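Local coordinates for protein WZI (Escherichia coli, PDB 2YNK) that probably binds capsular polysaccharide at the cell surface, as an outer membrane lectin that underpins group 1 capsule assembly, at residues Thr29-Gln34 with Val148-Gly153; Phe172-Ala177 with Tyr195-Ser200. One frame throughout, in Å; residues are numbered along the deposited sequence.

Contact 1 (Thr29-Gln34 with Val148-Gly153)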
ATOM      1  N   THR A  29      -7.522  -1.447   3.341  1.00 47.04           N
ATOM      2  CA  THR A  29      -6.755  -1.445   4.570  1.00 45.29           C
ATOM      3  C   THR A  29      -5.861  -2.672   4.614  1.00 46.51           C
ATOM      4  O   THR A  29      -6.316  -3.776   4.932  1.00 48.28           O
ATOM      5  CB  THR A  29      -7.669  -1.408   5.792  1.00 45.25           C
ATOM      6  OG1 THR A  29      -8.283  -0.121   5.862  1.00 48.24           O
ATOM      7  CG2 THR A  29      -6.906  -1.638   7.058  1.00 44.34           C
ATOM      8  N   TRP A  30      -4.584  -2.458   4.274  1.00 46.02           N
ATOM      9  CA  TRP A  30      -3.556  -3.480   4.388  1.00 44.67           C
ATOM     10  C   TRP A  30      -2.722  -3.246   5.613  1.00 43.28           C
ATOM     11  O   TRP A  30      -2.548  -2.108   6.027  1.00 44.44           O
ATOM     12  CB  TRP A  30      -2.675  -3.467   3.163  1.00 45.20           C
ATOM     13  CG  TRP A  30      -3.423  -3.826   1.916  1.00 46.00           C
ATOM     14  CD1 TRP A  30      -4.392  -3.080   1.263  1.00 46.45           C
ATOM     15  CD2 TRP A  30      -3.299  -5.059   1.138  1.00 46.76           C
ATOM     16  NE1 TRP A  30      -4.857  -3.748   0.163  1.00 47.59           N
ATOM     17  CE2 TRP A  30      -4.241  -4.938   0.030  1.00 47.07           C
ATOM     18  CE3 TRP A  30      -2.526  -6.204   1.244  1.00 47.03           C
ATOM     19  CZ2 TRP A  30      -4.383  -5.930  -0.920  1.00 48.32           C
ATOM     20  CZ3 TRP A  30      -2.677  -7.200   0.281  1.00 47.80           C
ATOM     21  CH2 TRP A  30      -3.585  -7.066  -0.776  1.00 48.88           C
ATOM     22  N   PRO A  31      -2.188  -4.320   6.213  1.00 41.46           N
ATOM     23  CA  PRO A  31      -2.274  -5.697   5.751  1.00 42.11           C
ATOM     24  C   PRO A  31      -3.668  -6.295   5.948  1.00 44.13           C
ATOM     25  O   PRO A  31      -4.424  -5.842   6.809  1.00 44.66           O
ATOM     26  CB  PRO A  31      -1.247  -6.408   6.625  1.00 39.89           C
ATOM     27  CG  PRO A  31      -1.312  -5.675   7.898  1.00 39.48           C
ATOM     28  CD  PRO A  31      -1.516  -4.236   7.516  1.00 40.09           C
ATOM     29  N   LEU A  32      -4.000  -7.295   5.137  1.00 45.66           N
ATOM     30  CA  LEU A  32      -5.299  -7.983   5.230  1.00 46.27           C
ATOM     31  C   LEU A  32      -5.183  -9.220   6.110  1.00 47.05           C
ATOM     32  O   LEU A  32      -4.205  -9.953   6.031  1.00 49.19           O
ATOM     33  CB  LEU A  32      -5.776  -8.426   3.843  1.00 45.26           C
ATOM     34  CG  LEU A  32      -5.811  -7.391   2.722  1.00 43.39           C
ATOM     35  CD1 LEU A  32      -6.001  -8.077   1.385  1.00 43.10           C
ATOM     36  CD2 LEU A  32      -6.899  -6.367   2.976  1.00 42.67           C
ATOM     37  N   SER A  33      -6.195  -9.464   6.933  1.00 48.54           N
ATOM     38  CA  SER A  33      -6.334 -10.750   7.634  1.00 48.16           C
ATOM     39  C   SER A  33      -6.676 -11.863   6.643  1.00 46.90           C
ATOM     40  O   SER A  33      -7.594 -11.728   5.861  1.00 46.05           O
ATOM     41  CB  SER A  33      -7.429 -10.657   8.685  1.00 48.48           C
ATOM     42  OG  SER A  33      -7.250  -9.508   9.497  1.00 46.97           O
ATOM     43  N   GLN A  34      -5.922 -12.952   6.669  1.00 47.41           N
ATOM     44  CA  GLN A  34      -6.145 -14.061   5.741  1.00 50.15           C
ATOM     45  C   GLN A  34      -7.538 -14.678   5.989  1.00 52.08           C
ATOM     46  O   GLN A  34      -8.262 -15.014   5.056  1.00 49.59           O
ATOM     47  CB  GLN A  34      -5.043 -15.127   5.895  1.00 50.39           C
ATOM     48  CG  GLN A  34      -4.752 -15.913   4.627  1.00 50.82           C
ATOM     49  CD  GLN A  34      -3.918 -17.161   4.870  1.00 52.40           C
ATOM     50  OE1 GLN A  34      -2.827 -17.101   5.435  1.00 50.98           O
ATOM     51  NE2 GLN A  34      -4.433 -18.307   4.433  1.00 55.75           N
ATOM     52  N   VAL A 148       6.036  -4.034   9.944  1.00 44.99           N
ATOM     53  CA  VAL A 148       5.006  -4.399   8.966  1.00 44.86           C
ATOM     54  C   VAL A 148       4.579  -3.188   8.139  1.00 45.22           C
ATOM     55  O   VAL A 148       4.141  -2.185   8.704  1.00 47.23           O
ATOM     56  CB  VAL A 148       3.747  -5.004   9.639  1.00 43.27           C
ATOM     57  CG1 VAL A 148       2.676  -5.304   8.593  1.00 40.48           C
ATOM     58  CG2 VAL A 148       4.118  -6.246  10.422  1.00 41.24           C
ATOM     59  N   PRO A 149       4.688  -3.284   6.800  1.00 44.78           N
ATOM     60  CA  PRO A 149       4.139  -2.224   5.959  1.00 45.32           C
ATOM     61  C   PRO A 149       2.617  -2.213   5.958  1.00 48.15           C
ATOM     62  O   PRO A 149       1.971  -3.278   6.121  1.00 49.99           O
ATOM     63  CB  PRO A 149       4.663  -2.575   4.561  1.00 44.14           C
ATOM     64  CG  PRO A 149       4.889  -4.040   4.601  1.00 43.48           C
ATOM     65  CD  PRO A 149       5.351  -4.327   5.999  1.00 44.40           C
ATOM     66  N   GLN A 150       2.061  -1.017   5.756  1.00 48.34           N
ATOM     67  CA  GLN A 150       0.612  -0.836   5.653  1.00 48.88           C
ATOM     68  C   GLN A 150       0.236  -0.225   4.311  1.00 47.52           C
ATOM     69  O   GLN A 150       1.111   0.210   3.533  1.00 45.81           O
ATOM     70  CB  GLN A 150       0.108   0.085   6.765  1.00 50.22           C
ATOM     71  CG  GLN A 150       0.198  -0.485   8.170  1.00 50.73           C
ATOM     72  CD  GLN A 150       0.356   0.603   9.218  1.00 52.05           C
ATOM     73  OE1 GLN A 150       1.352   1.344   9.229  1.00 51.85           O
ATOM     74  NE2 GLN A 150      -0.616   0.696  10.117  1.00 53.03           N
ATOM     75  N   TRP A 151      -1.071  -0.210   4.049  1.00 43.96           N
ATOM     76  CA  TRP A 151      -1.639   0.619   2.995  1.00 43.41           C
ATOM     77  C   TRP A 151      -2.986   1.082   3.408  1.00 43.40           C
ATOM     78  O   TRP A 151      -3.861   0.260   3.692  1.00 44.20           O
ATOM     79  CB  TRP A 151      -1.743  -0.144   1.699  1.00 42.80           C
ATOM     80  CG  TRP A 151      -2.143   0.690   0.513  1.00 43.12           C
ATOM     81  CD1 TRP A 151      -3.428   0.983   0.074  1.00 44.55           C
ATOM     82  CD2 TRP A 151      -1.255   1.342  -0.450  1.00 44.13           C
ATOM     83  NE1 TRP A 151      -3.396   1.750  -1.064  1.00 44.77           N
ATOM     84  CE2 TRP A 151      -2.117   2.001  -1.428  1.00 44.29           C
ATOM     85  CE3 TRP A 151       0.123   1.441  -0.594  1.00 45.17           C
ATOM     86  CZ2 TRP A 151      -1.599   2.718  -2.494  1.00 44.12           C
ATOM     87  CZ3 TRP A 151       0.630   2.160  -1.680  1.00 44.07           C
ATOM     88  CH2 TRP A 151      -0.211   2.775  -2.604  1.00 43.94           C
ATOM     89  N   TRP A 152      -3.170   2.401   3.449  1.00 42.58           N
ATOM     90  CA  TRP A 152      -4.445   2.992   3.865  1.00 42.02           C
ATOM     91  C   TRP A 152      -5.153   3.699   2.734  1.00 43.17           C
ATOM     92  O   TRP A 152      -4.824   4.843   2.387  1.00 41.30           O
ATOM     93  CB  TRP A 152      -4.218   3.939   5.028  1.00 40.23           C
ATOM     94  CG  TRP A 152      -4.025   3.232   6.342  1.00 39.43           C
ATOM     95  CD1 TRP A 152      -3.814   1.873   6.569  1.00 39.42           C
ATOM     96  CD2 TRP A 152      -3.980   3.843   7.667  1.00 39.10           C
ATOM     97  NE1 TRP A 152      -3.665   1.620   7.904  1.00 38.71           N
ATOM     98  CE2 TRP A 152      -3.766   2.752   8.614  1.00 38.82           C
ATOM     99  CE3 TRP A 152      -4.088   5.136   8.143  1.00 39.98           C
ATOM    100  CZ2 TRP A 152      -3.684   2.970   9.966  1.00 40.20           C
ATOM    101  CZ3 TRP A 152      -4.007   5.349   9.513  1.00 40.33           C
ATOM    102  CH2 TRP A 152      -3.807   4.291  10.403  1.00 41.42           C
ATOM    103  N   GLY A 153      -6.140   3.011   2.150  1.00 42.50           N
ATOM    104  CA  GLY A 153      -7.021   3.615   1.164  1.00 42.21           C
ATOM    105  C   GLY A 153      -7.131   2.841  -0.128  1.00 42.24           C
ATOM    106  O   GLY A 153      -6.437   1.852  -0.323  1.00 42.39           O
TER
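Trp30 and Trp151 face each other across a two-pair antiparallel bridge and close it with both of its hydrogen bonds. Trp30 N reaches Trp151 O at 2.9 Å, nearly straight and in the carbonyl plane. The return bond, from Trp151 N to Trp30 O at 3.1 Å, arrives from above the carbonyl plane, 53° out of it. The methylenes of the two tryptophans meet, CB of Trp30 to CB of Trp151 at 3.7 Å, but beyond them the indoles part. In Trp30, CG lies beside its own backbone N (chi1 -64°); in Trp151 it is anti to the N (chi1 -172°), and the ring leads off from the partner segment. The five-membered rings meet obliquely, planes nearly perpendicular. Leu32 CG sits 3.7 Å above the centre of one face of the Trp30 ring. A cis peptide precedes Pro31, whose ring turns to Val148: Pro31 CG meets Val148 CG1 at 4.1 Å, the two side chains crossing at about a right angle. Gln150 runs alongside Pro31 instead, its CG 4.2 Å from Pro31 CD. Trp30 NE1 bonds to Leu27 O and Thr29 OG1 to Arg217. Gln196 takes the rest: its NE2 donates to Trp30 O, and its OE1 accepts from Gln150 NE2 and Trp152 NE1. Apolar contact is thus limited to the tryptophan methylenes and Pro31 with Val148, while polar groups turn to outside partners. The chemistry implies a small, separate two-strand sheet, buried and held through Gln196 against barrel strand 193-201, consistent with material packed within the barrel.

Contact 2 (Phe172-Ala177 with Tyr195-Ser200); sequences FLMQRA and YQISAS. With HEX (hexane), chain S.
The Tyr195 ring folds across the neighbouring strand and lies over the backbone of Gln175, whose CA is 4.3 Å from the ring centroid in a CH-pi contact. Tyr195 CG stands between its backbone N and carbonyl carbon (chi1 78°), which starts the ring toward strand 172-176. Arg176 CG packs against CE1 of Tyr195 at 3.5 Å, the two side chains crossing at about a right angle, and the phenol OH goes on to Gln141. Met174, a selenomethionine, belongs to this tight part, its CB 3.5 Å from Ile197 CG1. On the opposite side of the sheet, Gln175 and Gln196 lie side by side with nearly coplanar amides. As modelled, Gln196 NE2 donates to Gln175 OE1 at 2.7 Å, though the amide orientation of Gln175 is doubtful; Trp152 holds the other end of the Gln196 amide. Hexane marks the apolar outer face, its C2 3.7 Å from Tyr195 CZ, over the ring face turned from Gln175. The loose end is at Phe172, exposed, which swings its ring away from the partner strand to meet Phe145, leaving the pairing with Ala199 mainly to backbone bonds, Phe172 N to Ala199 O at 2.9 Å and Ala199 N to Phe172 O. Strands 172-176 and 195-200 run antiparallel at 174°, mostly polar inward, with Leu173 the apolar exception, and apolar toward the bound alkanes, as adjacent strands do in an outer-membrane beta-barrel.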
ATOM      1  N   PHE A 172       3.702  -1.858  16.930  1.00 50.69           N
ATOM      2  CA  PHE A 172       2.573  -2.726  17.223  1.00 50.60           C
ATOM      3  C   PHE A 172       1.423  -2.412  16.275  1.00 51.25           C
ATOM      4  O   PHE A 172       1.242  -1.268  15.856  1.00 53.63           O
ATOM      5  CB  PHE A 172       2.133  -2.540  18.673  1.00 50.62           C
ATOM      6  CG  PHE A 172       3.148  -3.010  19.673  1.00 51.49           C
ATOM      7  CD1 PHE A 172       3.146  -4.323  20.118  1.00 51.83           C
ATOM      8  CD2 PHE A 172       4.124  -2.149  20.150  1.00 52.85           C
ATOM      9  CE1 PHE A 172       4.086  -4.769  21.027  1.00 51.79           C
ATOM     10  CE2 PHE A 172       5.068  -2.588  21.061  1.00 53.35           C
ATOM     11  CZ  PHE A 172       5.042  -3.902  21.503  1.00 53.35           C
ATOM     12  N   LEU A 173       0.652  -3.434  15.933  1.00 50.46           N
ATOM     13  CA  LEU A 173      -0.459  -3.283  15.001  1.00 51.82           C
ATOM     14  C   LEU A 173      -1.603  -4.235  15.384  1.00 50.41           C
ATOM     15  O   LEU A 173      -1.359  -5.364  15.804  1.00 47.35           O
ATOM     16  CB  LEU A 173       0.032  -3.552  13.573  1.00 52.21           C
ATOM     17  CG  LEU A 173      -0.908  -3.221  12.414  1.00 52.74           C
ATOM     18  CD1 LEU A 173      -0.078  -2.979  11.165  1.00 51.18           C
ATOM     19  CD2 LEU A 173      -1.950  -4.316  12.183  1.00 52.92           C
HETATM   20  N   MSE A 174      -2.838  -3.759  15.256  1.00 51.93           N
HETATM   21  CA  MSE A 174      -4.001  -4.517  15.685  1.00 54.51           C
HETATM   22  C   MSE A 174      -5.129  -4.366  14.709  1.00 52.43           C
HETATM   23  O   MSE A 174      -5.343  -3.280  14.174  1.00 50.02           O
HETATM   24  CB  MSE A 174      -4.420  -4.095  17.086  1.00 60.41           C
HETATM   25  CG  MSE A 174      -4.765  -5.343  17.896  1.00 67.85           C
HETATM   26 SE   MSE A 174      -5.405  -4.877  19.703  1.00 80.08          SE
HETATM   27  CE  MSE A 174      -7.124  -5.845  19.733  1.00 76.83           C
ATOM     28  N   GLN A 175      -5.856  -5.469  14.496  1.00 51.08           N
ATOM     29  CA  GLN A 175      -6.896  -5.595  13.463  1.00 50.75           C
ATOM     30  C   GLN A 175      -7.952  -6.636  13.810  1.00 50.55           C
ATOM     31  O   GLN A 175      -7.689  -7.542  14.591  1.00 48.33           O
ATOM     32  CB  GLN A 175      -6.268  -6.096  12.174  1.00 48.91           C
ATOM     33  CG  GLN A 175      -5.608  -5.036  11.355  1.00 49.00           C
ATOM     34  CD  GLN A 175      -5.090  -5.569  10.048  1.00 48.70           C
ATOM     35  OE1 GLN A 175      -4.522  -4.815   9.259  1.00 49.15           O
ATOM     36  NE2 GLN A 175      -5.283  -6.866   9.803  1.00 46.27           N
ATOM     37  N   ARG A 176      -9.115  -6.557  13.170  1.00 50.11           N
ATOM     38  CA  ARG A 176     -10.045  -7.683  13.203  1.00 53.14           C
ATOM     39  C   ARG A 176      -9.483  -8.803  12.340  1.00 52.54           C
ATOM     40  O   ARG A 176      -8.792  -8.538  11.359  1.00 51.91           O
ATOM     41  CB  ARG A 176     -11.426  -7.300  12.667  1.00 54.78           C
ATOM     42  CG  ARG A 176     -12.149  -6.227  13.462  1.00 55.80           C
ATOM     43  CD  ARG A 176     -13.560  -6.043  12.929  1.00 56.82           C
ATOM     44  NE  ARG A 176     -14.492  -7.045  13.455  1.00 58.42           N
ATOM     45  CZ  ARG A 176     -15.723  -7.254  12.994  1.00 58.57           C
ATOM     46  NH1 ARG A 176     -16.204  -6.564  11.967  1.00 57.37           N
ATOM     47  NH2 ARG A 176     -16.477  -8.184  13.557  1.00 61.28           N
ATOM     48  N   ALA A 177      -9.779 -10.051  12.699  1.00 52.77           N
ATOM     49  CA  ALA A 177      -9.440 -11.190  11.838  1.00 52.06           C
ATOM     50  C   ALA A 177     -10.548 -11.325  10.805  1.00 52.91           C
ATOM     51  O   ALA A 177     -10.367 -10.947   9.652  1.00 51.89           O
ATOM     52  CB  ALA A 177      -9.270 -12.464  12.647  1.00 49.96           C
ATOM     53  N   TYR A 195     -11.180  -2.108  11.710  1.00 50.64           N
ATOM     54  CA  TYR A 195     -10.320  -1.131  12.325  1.00 50.69           C
ATOM     55  C   TYR A 195      -8.874  -1.566  12.155  1.00 50.55           C
ATOM     56  O   TYR A 195      -8.564  -2.755  12.062  1.00 48.35           O
ATOM     57  CB  TYR A 195     -10.667  -0.957  13.809  1.00 52.18           C
ATOM     58  CG  TYR A 195     -10.143  -2.053  14.707  1.00 54.40           C
ATOM     59  CD1 TYR A 195     -10.883  -3.203  14.935  1.00 56.33           C
ATOM     60  CD2 TYR A 195      -8.905  -1.938  15.334  1.00 55.47           C
ATOM     61  CE1 TYR A 195     -10.409  -4.212  15.756  1.00 57.28           C
ATOM     62  CE2 TYR A 195      -8.421  -2.943  16.155  1.00 56.78           C
ATOM     63  CZ  TYR A 195      -9.174  -4.082  16.359  1.00 57.89           C
ATOM     64  OH  TYR A 195      -8.695  -5.081  17.176  1.00 59.90           O
ATOM     65  N   GLN A 196      -7.986  -0.582  12.096  1.00 52.02           N
ATOM     66  CA  GLN A 196      -6.559  -0.833  12.262  1.00 50.55           C
ATOM     67  C   GLN A 196      -5.999   0.229  13.180  1.00 51.04           C
ATOM     68  O   GLN A 196      -6.232   1.420  12.977  1.00 53.46           O
ATOM     69  CB  GLN A 196      -5.827  -0.818  10.920  1.00 49.66           C
ATOM     70  CG  GLN A 196      -4.446  -1.452  10.984  1.00 49.45           C
ATOM     71  CD  GLN A 196      -3.681  -1.296   9.695  1.00 49.18           C
ATOM     72  OE1 GLN A 196      -2.955  -0.314   9.502  1.00 50.09           O
ATOM     73  NE2 GLN A 196      -3.849  -2.247   8.793  1.00 48.40           N
ATOM     74  N   ILE A 197      -5.284  -0.196  14.209  1.00 51.89           N
ATOM     75  CA  ILE A 197      -4.584   0.747  15.071  1.00 51.36           C
ATOM     76  C   ILE A 197      -3.119   0.380  15.012  1.00 50.03           C
ATOM     77  O   ILE A 197      -2.790  -0.801  14.928  1.00 47.29           O
ATOM     78  CB  ILE A 197      -5.120   0.734  16.520  1.00 51.68           C
ATOM     79  CG1 ILE A 197      -4.893  -0.621  17.193  1.00 51.61           C
ATOM     80  CG2 ILE A 197      -6.609   1.067  16.535  1.00 51.86           C
ATOM     81  CD1 ILE A 197      -5.568  -0.743  18.545  1.00 52.09           C
ATOM     82  N   SER A 198      -2.245   1.387  15.008  1.00 51.30           N
ATOM     83  CA  SER A 198      -0.796   1.136  15.078  1.00 50.65           C
ATOM     84  C   SER A 198      -0.037   2.202  15.855  1.00 49.90           C
ATOM     85  O   SER A 198      -0.356   3.401  15.779  1.00 48.38           O
ATOM     86  CB  SER A 198      -0.186   0.973  13.677  1.00 50.98           C
ATOM     87  OG  SER A 198      -0.346   2.137  12.885  1.00 52.70           O
ATOM     88  N   ALA A 199       0.955   1.737  16.616  1.00 49.83           N
ATOM     89  CA  ALA A 199       1.933   2.613  17.281  1.00 49.77           C
ATOM     90  C   ALA A 199       3.337   2.179  16.856  1.00 48.38           C
ATOM     91  O   ALA A 199       3.713   1.026  17.045  1.00 47.05           O
ATOM     92  CB  ALA A 199       1.778   2.554  18.790  1.00 48.84           C
ATOM     93  N   SER A 200       4.086   3.112  16.266  1.00 49.28           N
ATOM     94  CA  SER A 200       5.377   2.836  15.623  1.00 49.85           C
ATOM     95  C   SER A 200       6.443   3.877  16.001  1.00 49.92           C
ATOM     96  O   SER A 200       6.130   4.968  16.473  1.00 47.87           O
ATOM     97  CB  SER A 200       5.209   2.834  14.101  1.00 51.69           C
ATOM     98  OG  SER A 200       4.326   1.811  13.656  1.00 54.92           O
TER
HETATM   99  C1  HEX S1018     -10.392  -1.402  19.382  1.00 67.72           C
HETATM  100  C2  HEX S1018     -10.687  -2.884  19.551  1.00 71.52           C
HETATM  101  C3  HEX S1018     -12.082  -3.273  19.047  1.00 70.10           C
HETATM  102  C4  HEX S1018     -12.559  -4.550  19.739  1.00 71.51           C
HETATM  103  C5  HEX S1018     -13.988  -4.952  19.371  1.00 70.86           C
HETATM  104  C6  HEX S1018     -14.471  -6.072  20.276  1.00 67.89           C

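Contact 1 is buried near the middle of the chain, while contact 2 lies in the barrel wall, partly buried, with one side turned to bound alkyl chains. The former joins the N-terminal region to the segment that leads toward strand 170-176; the latter pairs that strand with its neighbour 193-201. The centres of contact 1 and contact 2 are 9 Å apart. Trp152 NE1 to Gln196 OE1 and Ser33 OG to Arg176 O, each 2.6 Å and each a probable hydrogen bond, connect them. Chemistry follows place: two backbone bonds, tryptophan and proline contacts and buried polar groups inside, against a longer run of strand pairing outside, mostly polar inward and apolar outward.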